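Local coordinates for protein ornithine decarboxylase (Entamoeba histolytica, PDB 4AIB) that probably catalyses the pyridoxal-phosphate-dependent decarboxylation of ornithine to putrescine, the entry step of polyamine synthesis, working as a homodimer, at residues Ala39-Trp43 / Ala256-Met262; Pro60-Lys66 / Glu85-Phe91. All coordinates share one frame; numbering follows the deposited sequence.

Contact 1: Ala39-Trp43 / Ala256-Met262; sequences AVERW and AEPGRYM
The carbonyl oxygen of Ala39 is gripped by two donors: Trp43 N, one helical turn on, and the phenol of Tyr261, whose OH lies 2.8 Å from Ala39 O. The oxygen thus takes a bond from outside in addition to the one in its own turn. The phenol comes in the carbonyl plane on a lone pair, with a C=O...O angle of 135°. The site belongs to the pyridoxal-binding TIM barrel, where helix 33-46 meets the end of the last barrel strand and the short helix 260-264 that follows. Tyr261 suits this place because a long aromatic side chain can pack against apolar neighbours and still carry a hydroxyl to the helix backbone; its other neighbours include Phe232, which stacks on it. The methylene chain of Arg42 passes the hydroxyl, CD being 3.5 Å from Tyr261 OH, while its guanidinium goes on to a salt bridge with Glu233.

Trp43 offers a broad apolar surface. Its chi1 of 180° (CG anti to the backbone N) sets the indole against Ala256, Pro258 and Tyr261, and its NE1 is satisfied by Val50 O. Its six-membered ring meets the Tyr261 ring obliquely, planes 57° apart, with Trp43 CE3 and Tyr261 CE2 at 3.6 Å. Ala256, small enough to sit close, puts its CB at the indole edge, 3.5 Å from Trp43 CZ2. Val40 CG2 rests on Met262 SD at 4.0 Å. Over one indole face lies the Pro258 ring in a CH-pi contact, its CG 4.0 Å from the centroid of the six-membered ring of Trp43.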
ATOM      1  N   ALA A  39      -2.769  23.496 -14.987  1.00 37.37           N
ATOM      2  CA  ALA A  39      -2.879  23.522 -13.530  1.00 34.79           C
ATOM      3  C   ALA A  39      -1.886  24.502 -12.902  1.00 34.12           C
ATOM      4  O   ALA A  39      -2.187  25.134 -11.887  1.00 34.68           O
ATOM      5  CB  ALA A  39      -2.684  22.126 -12.957  1.00 35.03           C
ATOM      6  N   VAL A  40      -0.708  24.621 -13.515  1.00 32.76           N
ATOM      7  CA  VAL A  40       0.348  25.511 -13.027  1.00 32.35           C
ATOM      8  C   VAL A  40       0.020  26.979 -13.316  1.00 34.27           C
ATOM      9  O   VAL A  40       0.101  27.821 -12.418  1.00 36.17           O
ATOM     10  CB  VAL A  40       1.735  25.133 -13.607  1.00 30.88           C
ATOM     11  CG1 VAL A  40       2.804  26.127 -13.172  1.00 27.08           C
ATOM     12  CG2 VAL A  40       2.130  23.728 -13.175  1.00 29.91           C
ATOM     13  N   GLU A  41      -0.357  27.278 -14.559  1.00 36.52           N
ATOM     14  CA  GLU A  41      -0.708  28.648 -14.951  1.00 38.53           C
ATOM     15  C   GLU A  41      -2.008  29.132 -14.298  1.00 39.15           C
ATOM     16  O   GLU A  41      -2.234  30.336 -14.181  1.00 40.62           O
ATOM     17  CB  GLU A  41      -0.756  28.806 -16.479  1.00 40.60           C
ATOM     18  CG  GLU A  41      -1.828  27.992 -17.192  1.00 45.37           C
ATOM     19  CD  GLU A  41      -1.967  28.356 -18.660  1.00 47.57           C
ATOM     20  OE1 GLU A  41      -2.239  29.539 -18.961  1.00 48.35           O
ATOM     21  OE2 GLU A  41      -1.817  27.456 -19.516  1.00 46.09           O
ATOM     22  N   ARG A  42      -2.848  28.187 -13.879  1.00 38.52           N
ATOM     23  CA  ARG A  42      -4.056  28.484 -13.107  1.00 38.07           C
ATOM     24  C   ARG A  42      -3.680  28.900 -11.685  1.00 37.92           C
ATOM     25  O   ARG A  42      -4.299  29.799 -11.109  1.00 37.57           O
ATOM     26  CB  ARG A  42      -4.976  27.261 -13.072  1.00 37.35           C
ATOM     27  CG  ARG A  42      -6.335  27.484 -12.429  1.00 37.12           C
ATOM     28  CD  ARG A  42      -7.028  26.156 -12.168  1.00 39.18           C
ATOM     29  NE  ARG A  42      -8.353  26.328 -11.575  1.00 40.22           N
ATOM     30  CZ  ARG A  42      -9.114  25.334 -11.120  1.00 38.80           C
ATOM     31  NH1 ARG A  42      -8.692  24.077 -11.178  1.00 38.78           N
ATOM     32  NH2 ARG A  42     -10.306  25.602 -10.602  1.00 38.58           N
ATOM     33  N   TRP A  43      -2.665  28.237 -11.131  1.00 36.18           N
ATOM     34  CA  TRP A  43      -2.160  28.535  -9.792  1.00 35.69           C
ATOM     35  C   TRP A  43      -1.449  29.860  -9.747  1.00 35.61           C
ATOM     36  O   TRP A  43      -1.685  30.664  -8.844  1.00 34.52           O
ATOM     37  CB  TRP A  43      -1.233  27.418  -9.313  1.00 37.95           C
ATOM     38  CG  TRP A  43      -0.656  27.644  -7.933  1.00 41.42           C
ATOM     39  CD1 TRP A  43       0.355  28.532  -7.568  1.00 42.39           C
ATOM     40  CD2 TRP A  43      -1.032  26.966  -6.685  1.00 42.62           C
ATOM     41  NE1 TRP A  43       0.612  28.458  -6.224  1.00 43.52           N
ATOM     42  CE2 TRP A  43      -0.180  27.539  -5.635  1.00 43.29           C
ATOM     43  CE3 TRP A  43      -1.954  25.982  -6.343  1.00 42.71           C
ATOM     44  CZ2 TRP A  43      -0.265  27.130  -4.313  1.00 42.90           C
ATOM     45  CZ3 TRP A  43      -2.031  25.577  -5.003  1.00 43.60           C
ATOM     46  CH2 TRP A  43      -1.205  26.139  -4.015  1.00 43.43           C
ATOM     47  N   ALA A 256       3.733  26.918  -0.802  1.00 34.31           N
ATOM     48  CA  ALA A 256       2.698  25.921  -0.541  1.00 34.25           C
ATOM     49  C   ALA A 256       3.213  24.528  -0.891  1.00 34.06           C
ATOM     50  O   ALA A 256       4.249  24.395  -1.543  1.00 34.61           O
ATOM     51  CB  ALA A 256       1.443  26.242  -1.336  1.00 33.90           C
ATOM     52  N   GLU A 257       2.485  23.499  -0.460  1.00 32.99           N
ATOM     53  CA  GLU A 257       2.858  22.111  -0.743  1.00 32.05           C
ATOM     54  C   GLU A 257       1.753  21.342  -1.487  1.00 31.32           C
ATOM     55  O   GLU A 257       1.266  20.322  -0.988  1.00 31.81           O
ATOM     56  CB  GLU A 257       3.230  21.380   0.556  1.00 32.84           C
ATOM     57  CG  GLU A 257       4.454  21.920   1.284  1.00 29.71           C
ATOM     58  CD  GLU A 257       4.656  21.287   2.655  1.00 30.75           C
ATOM     59  OE1 GLU A 257       3.789  20.497   3.090  1.00 29.73           O
ATOM     60  OE2 GLU A 257       5.684  21.578   3.305  1.00 30.73           O
ATOM     61  N   PRO A 258       1.362  21.812  -2.692  1.00 31.66           N
ATOM     62  CA  PRO A 258       0.264  21.134  -3.374  1.00 32.93           C
ATOM     63  C   PRO A 258       0.721  19.866  -4.098  1.00 34.94           C
ATOM     64  O   PRO A 258       1.613  19.917  -4.949  1.00 35.43           O
ATOM     65  CB  PRO A 258      -0.238  22.186  -4.370  1.00 33.05           C
ATOM     66  CG  PRO A 258       0.903  23.133  -4.571  1.00 31.06           C
ATOM     67  CD  PRO A 258       1.959  22.864  -3.536  1.00 31.14           C
ATOM     68  N   GLY A 259       0.111  18.739  -3.741  1.00 36.88           N
ATOM     69  CA  GLY A 259       0.435  17.450  -4.346  1.00 38.79           C
ATOM     70  C   GLY A 259      -0.688  16.945  -5.229  1.00 39.60           C
ATOM     71  O   GLY A 259      -0.522  16.822  -6.444  1.00 40.26           O
ATOM     72  N   ARG A 260      -1.831  16.659  -4.604  1.00 40.69           N
ATOM     73  CA  ARG A 260      -3.024  16.162  -5.294  1.00 40.64           C
ATOM     74  C   ARG A 260      -3.502  17.112  -6.398  1.00 39.29           C
ATOM     75  O   ARG A 260      -3.994  16.668  -7.437  1.00 39.60           O
ATOM     76  CB  ARG A 260      -4.148  15.902  -4.281  1.00 43.86           C
ATOM     77  CG  ARG A 260      -5.459  15.418  -4.886  1.00 50.73           C
ATOM     78  CD  ARG A 260      -6.520  15.182  -3.822  1.00 53.39           C
ATOM     79  NE  ARG A 260      -6.357  13.888  -3.161  1.00 57.90           N
ATOM     80  CZ  ARG A 260      -6.923  12.755  -3.570  1.00 59.35           C
ATOM     81  NH1 ARG A 260      -7.700  12.736  -4.647  1.00 59.77           N
ATOM     82  NH2 ARG A 260      -6.709  11.632  -2.897  1.00 60.15           N
ATOM     83  N   TYR A 261      -3.346  18.413  -6.162  1.00 37.69           N
ATOM     84  CA  TYR A 261      -3.742  19.444  -7.120  1.00 35.77           C
ATOM     85  C   TYR A 261      -2.985  19.329  -8.447  1.00 36.74           C
ATOM     86  O   TYR A 261      -3.590  19.386  -9.519  1.00 39.98           O
ATOM     87  CB  TYR A 261      -3.556  20.839  -6.505  1.00 31.80           C
ATOM     88  CG  TYR A 261      -3.781  21.987  -7.468  1.00 27.71           C
ATOM     89  CD1 TYR A 261      -5.067  22.447  -7.747  1.00 24.26           C
ATOM     90  CD2 TYR A 261      -2.705  22.618  -8.094  1.00 26.89           C
ATOM     91  CE1 TYR A 261      -5.275  23.499  -8.629  1.00 23.26           C
ATOM     92  CE2 TYR A 261      -2.903  23.668  -8.977  1.00 22.53           C
ATOM     93  CZ  TYR A 261      -4.188  24.105  -9.240  1.00 22.60           C
ATOM     94  OH  TYR A 261      -4.385  25.149 -10.115  1.00 18.91           O
ATOM     95  N   MET A 262      -1.666  19.162  -8.363  1.00 35.97           N
ATOM     96  CA  MET A 262      -0.806  19.105  -9.547  1.00 34.82           C
ATOM     97  C   MET A 262      -0.833  17.739 -10.232  1.00 35.72           C
ATOM     98  O   MET A 262      -0.830  17.655 -11.462  1.00 34.51           O
ATOM     99  CB  MET A 262       0.637  19.473  -9.181  1.00 32.93           C
ATOM    100  CG  MET A 262       0.819  20.871  -8.607  1.00 29.31           C
ATOM    101  SD  MET A 262       0.563  22.185  -9.815  1.00 29.97           S
ATOM    102  CE  MET A 262       1.012  23.625  -8.852  1.00 23.28           C
TER

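Contact 2: Pro60-Lys66 / Glu85-Phe91; sequences PEPHLVK and EVLDLGF
Helices 62-70 and 80-88, on the outside of the pyridoxal-binding TIM barrel, meet here through the first turns of one and the last turn of the other. The apolar centre is small: Val65 CG1 lies 3.8 Å from Leu89 CD1 and 4.3 Å from Val86 CG2. Branched apolar residues suit this helix interface, and Val65 and Val86 also touch Phe75 of strand 74-77. Toward solvent, the aliphatic chain of Lys66 crosses Leu89 at a slant, Lys66 CD lying 3.8 Å from Leu89 CD2. A bend at chi2 (85°) swings the amine across, where Lys66 NZ donates to Leu89 O at 2.8 Å, tilted 18° from the carbonyl plane. That oxygen sits at a helix C-terminus, whose dipole would probably favour a cation. Gly90 ends the helix in a Schellman motif, its positive phi being easy for glycine, and the turn brings back Phe91, whose ring edge faces Lys66 O. At the opposite end the extended Glu85 chain lays OE2 3.5 Å from Val65 CG2. Glu61 caps helix 62-70, OE1 accepting from His63 N at 2.8 Å, from above the carboxylate plane. Such side-by-side packing of neighbouring outer helices is typical of a beta/alpha barrel.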
ATOM      1  N   PRO A  60       6.036  10.730  -7.674  1.00 36.55           N
ATOM      2  CA  PRO A  60       7.458  10.930  -7.957  1.00 36.86           C
ATOM      3  C   PRO A  60       7.907  10.497  -9.362  1.00 38.46           C
ATOM      4  O   PRO A  60       9.093  10.217  -9.564  1.00 39.01           O
ATOM      5  CB  PRO A  60       8.138  10.072  -6.887  1.00 35.70           C
ATOM      6  CG  PRO A  60       7.179   8.958  -6.640  1.00 35.13           C
ATOM      7  CD  PRO A  60       5.795   9.462  -6.959  1.00 35.45           C
ATOM      8  N   GLU A  61       6.977  10.457 -10.315  1.00 39.58           N
ATOM      9  CA  GLU A  61       7.291  10.103 -11.702  1.00 40.42           C
ATOM     10  C   GLU A  61       8.236  11.144 -12.305  1.00 40.62           C
ATOM     11  O   GLU A  61       7.893  12.326 -12.360  1.00 41.13           O
ATOM     12  CB  GLU A  61       6.010   9.988 -12.536  1.00 42.05           C
ATOM     13  CG  GLU A  61       6.110   9.081 -13.757  1.00 44.12           C
ATOM     14  CD  GLU A  61       6.667   9.780 -14.985  1.00 46.29           C
ATOM     15  OE1 GLU A  61       7.902   9.799 -15.160  1.00 45.96           O
ATOM     16  OE2 GLU A  61       5.867  10.295 -15.793  1.00 48.36           O
ATOM     17  N   PRO A  62       9.432  10.703 -12.751  1.00 42.00           N
ATOM     18  CA  PRO A  62      10.499  11.558 -13.288  1.00 41.32           C
ATOM     19  C   PRO A  62      10.041  12.655 -14.256  1.00 41.26           C
ATOM     20  O   PRO A  62      10.527  13.783 -14.165  1.00 40.67           O
ATOM     21  CB  PRO A  62      11.406  10.561 -14.010  1.00 41.24           C
ATOM     22  CG  PRO A  62      11.263   9.310 -13.218  1.00 41.18           C
ATOM     23  CD  PRO A  62       9.850   9.286 -12.701  1.00 41.18           C
ATOM     24  N   HIS A  63       9.120  12.328 -15.161  1.00 40.75           N
ATOM     25  CA  HIS A  63       8.653  13.282 -16.171  1.00 40.28           C
ATOM     26  C   HIS A  63       7.832  14.400 -15.590  1.00 38.18           C
ATOM     27  O   HIS A  63       8.000  15.557 -15.977  1.00 36.16           O
ATOM     28  CB  HIS A  63       7.878  12.574 -17.280  1.00 43.77           C
ATOM     29  CG  HIS A  63       8.698  11.564 -18.048  1.00 48.57           C
ATOM     30  ND1 HIS A  63       8.321  10.279 -18.180  1.00 49.44           N
ATOM     31  CD2 HIS A  63       9.910  11.690 -18.724  1.00 49.17           C
ATOM     32  CE1 HIS A  63       9.240   9.617 -18.908  1.00 49.87           C
ATOM     33  NE2 HIS A  63      10.212  10.482 -19.238  1.00 50.33           N
ATOM     34  N   LEU A  64       6.939  14.061 -14.660  1.00 35.02           N
ATOM     35  CA  LEU A  64       6.082  15.043 -13.992  1.00 30.95           C
ATOM     36  C   LEU A  64       6.882  15.967 -13.073  1.00 28.97           C
ATOM     37  O   LEU A  64       6.663  17.181 -13.061  1.00 29.45           O
ATOM     38  CB  LEU A  64       4.966  14.338 -13.208  1.00 31.75           C
ATOM     39  CG  LEU A  64       4.018  15.165 -12.326  1.00 33.31           C
ATOM     40  CD1 LEU A  64       3.181  16.140 -13.144  1.00 33.64           C
ATOM     41  CD2 LEU A  64       3.124  14.251 -11.503  1.00 32.03           C
ATOM     42  N   VAL A  65       7.805  15.380 -12.312  1.00 26.10           N
ATOM     43  CA  VAL A  65       8.680  16.127 -11.404  1.00 23.00           C
ATOM     44  C   VAL A  65       9.579  17.086 -12.194  1.00 25.66           C
ATOM     45  O   VAL A  65       9.813  18.220 -11.768  1.00 26.30           O
ATOM     46  CB  VAL A  65       9.525  15.175 -10.520  1.00 18.52           C
ATOM     47  CG1 VAL A  65      10.409  15.955  -9.559  1.00 15.76           C
ATOM     48  CG2 VAL A  65       8.625  14.231  -9.735  1.00 16.32           C
ATOM     49  N   LYS A  66      10.060  16.624 -13.348  1.00 28.09           N
ATOM     50  CA  LYS A  66      10.878  17.432 -14.253  1.00 29.45           C
ATOM     51  C   LYS A  66      10.076  18.590 -14.850  1.00 27.54           C
ATOM     52  O   LYS A  66      10.537  19.732 -14.853  1.00 27.77           O
ATOM     53  CB  LYS A  66      11.455  16.556 -15.374  1.00 35.14           C
ATOM     54  CG  LYS A  66      12.437  17.249 -16.312  1.00 40.49           C
ATOM     55  CD  LYS A  66      13.856  17.228 -15.763  1.00 45.40           C
ATOM     56  CE  LYS A  66      14.862  17.658 -16.818  1.00 47.34           C
ATOM     57  NZ  LYS A  66      16.263  17.532 -16.332  1.00 46.32           N
ATOM     58  N   GLU A  85      16.183  12.375  -6.046  1.00 38.11           N
ATOM     59  CA  GLU A  85      15.488  12.355  -7.334  1.00 39.25           C
ATOM     60  C   GLU A  85      15.429  13.746  -7.967  1.00 40.15           C
ATOM     61  O   GLU A  85      15.652  13.896  -9.169  1.00 40.84           O
ATOM     62  CB  GLU A  85      14.074  11.786  -7.186  1.00 38.25           C
ATOM     63  CG  GLU A  85      13.444  11.370  -8.508  1.00 36.83           C
ATOM     64  CD  GLU A  85      11.929  11.452  -8.503  1.00 37.60           C
ATOM     65  OE1 GLU A  85      11.293  10.895  -7.581  1.00 38.06           O
ATOM     66  OE2 GLU A  85      11.371  12.078  -9.429  1.00 37.44           O
ATOM     67  N   VAL A  86      15.131  14.752  -7.146  1.00 40.43           N
ATOM     68  CA  VAL A  86      15.057  16.140  -7.600  1.00 40.01           C
ATOM     69  C   VAL A  86      16.437  16.658  -8.016  1.00 39.66           C
ATOM     70  O   VAL A  86      16.581  17.272  -9.076  1.00 38.95           O
ATOM     71  CB  VAL A  86      14.433  17.059  -6.524  1.00 41.27           C
ATOM     72  CG1 VAL A  86      14.455  18.510  -6.976  1.00 41.84           C
ATOM     73  CG2 VAL A  86      13.006  16.632  -6.218  1.00 41.04           C
ATOM     74  N   LEU A  87      17.442  16.391  -7.183  1.00 37.71           N
ATOM     75  CA  LEU A  87      18.819  16.826  -7.436  1.00 36.61           C
ATOM     76  C   LEU A  87      19.433  16.178  -8.677  1.00 36.40           C
ATOM     77  O   LEU A  87      20.241  16.801  -9.368  1.00 36.53           O
ATOM     78  CB  LEU A  87      19.703  16.559  -6.213  1.00 34.79           C
ATOM     79  CG  LEU A  87      19.486  17.429  -4.971  1.00 33.59           C
ATOM     80  CD1 LEU A  87      20.154  16.800  -3.760  1.00 31.16           C
ATOM     81  CD2 LEU A  87      19.994  18.846  -5.186  1.00 32.73           C
ATOM     82  N   ASP A  88      19.046  14.932  -8.950  1.00 36.09           N
ATOM     83  CA  ASP A  88      19.516  14.211 -10.133  1.00 36.97           C
ATOM     84  C   ASP A  88      18.943  14.779 -11.428  1.00 37.04           C
ATOM     85  O   ASP A  88      19.547  14.636 -12.491  1.00 36.70           O
ATOM     86  CB  ASP A  88      19.192  12.717 -10.026  1.00 36.37           C
ATOM     87  CG  ASP A  88      20.087  11.990  -9.034  1.00 36.41           C
ATOM     88  OD1 ASP A  88      21.126  12.555  -8.620  1.00 35.95           O
ATOM     89  OD2 ASP A  88      19.746  10.843  -8.666  1.00 34.84           O
ATOM     90  N   LEU A  89      17.783  15.425 -11.333  1.00 37.83           N
ATOM     91  CA  LEU A  89      17.152  16.056 -12.492  1.00 38.33           C
ATOM     92  C   LEU A  89      17.757  17.427 -12.819  1.00 38.58           C
ATOM     93  O   LEU A  89      17.378  18.062 -13.805  1.00 38.35           O
ATOM     94  CB  LEU A  89      15.634  16.161 -12.299  1.00 37.81           C
ATOM     95  CG  LEU A  89      14.811  14.866 -12.292  1.00 37.62           C
ATOM     96  CD1 LEU A  89      13.401  15.136 -11.787  1.00 39.31           C
ATOM     97  CD2 LEU A  89      14.770  14.204 -13.664  1.00 37.62           C
ATOM     98  N   GLY A  90      18.696  17.873 -11.986  1.00 39.19           N
ATOM     99  CA  GLY A  90      19.442  19.105 -12.239  1.00 39.57           C
ATOM    100  C   GLY A  90      18.935  20.331 -11.506  1.00 39.91           C
ATOM    101  O   GLY A  90      19.475  21.426 -11.679  1.00 40.34           O
ATOM    102  N   PHE A  91      17.901  20.150 -10.689  1.00 39.29           N
ATOM    103  CA  PHE A  91      17.315  21.252  -9.931  1.00 38.57           C
ATOM    104  C   PHE A  91      18.165  21.614  -8.716  1.00 40.72           C
ATOM    105  O   PHE A  91      18.736  20.738  -8.059  1.00 41.93           O
ATOM    106  CB  PHE A  91      15.879  20.924  -9.509  1.00 36.34           C
ATOM    107  CG  PHE A  91      14.948  20.665 -10.665  1.00 36.03           C
ATOM    108  CD1 PHE A  91      14.575  21.696 -11.524  1.00 35.47           C
ATOM    109  CD2 PHE A  91      14.439  19.391 -10.892  1.00 36.61           C
ATOM    110  CE1 PHE A  91      13.719  21.458 -12.590  1.00 34.66           C
ATOM    111  CE2 PHE A  91      13.579  19.148 -11.954  1.00 35.30           C
ATOM    112  CZ  PHE A  91      13.219  20.183 -12.804  1.00 34.06           C
TER

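Overall arrangement
Both contacts lie within the pyridoxal-binding barrel domain, and along the chain contact 2 is nested inside the loop that contact 1 closes. Their centres are about 16 Å apart and they do not touch, yet helix 62-70 joins their surroundings: its Leu68 meets Val40 and Met262 of contact 1, while its first turns form one side of contact 2. Contact 1 is the buried one, joining distant parts of the sequence mainly by aromatic and apolar packing, with a single phenol bond to the backbone. Contact 2 is partly buried and joins helices close in sequence; there a lysine amine bonded to a carbonyl at a helix end is the polar link, beside a small patch of branched side chains.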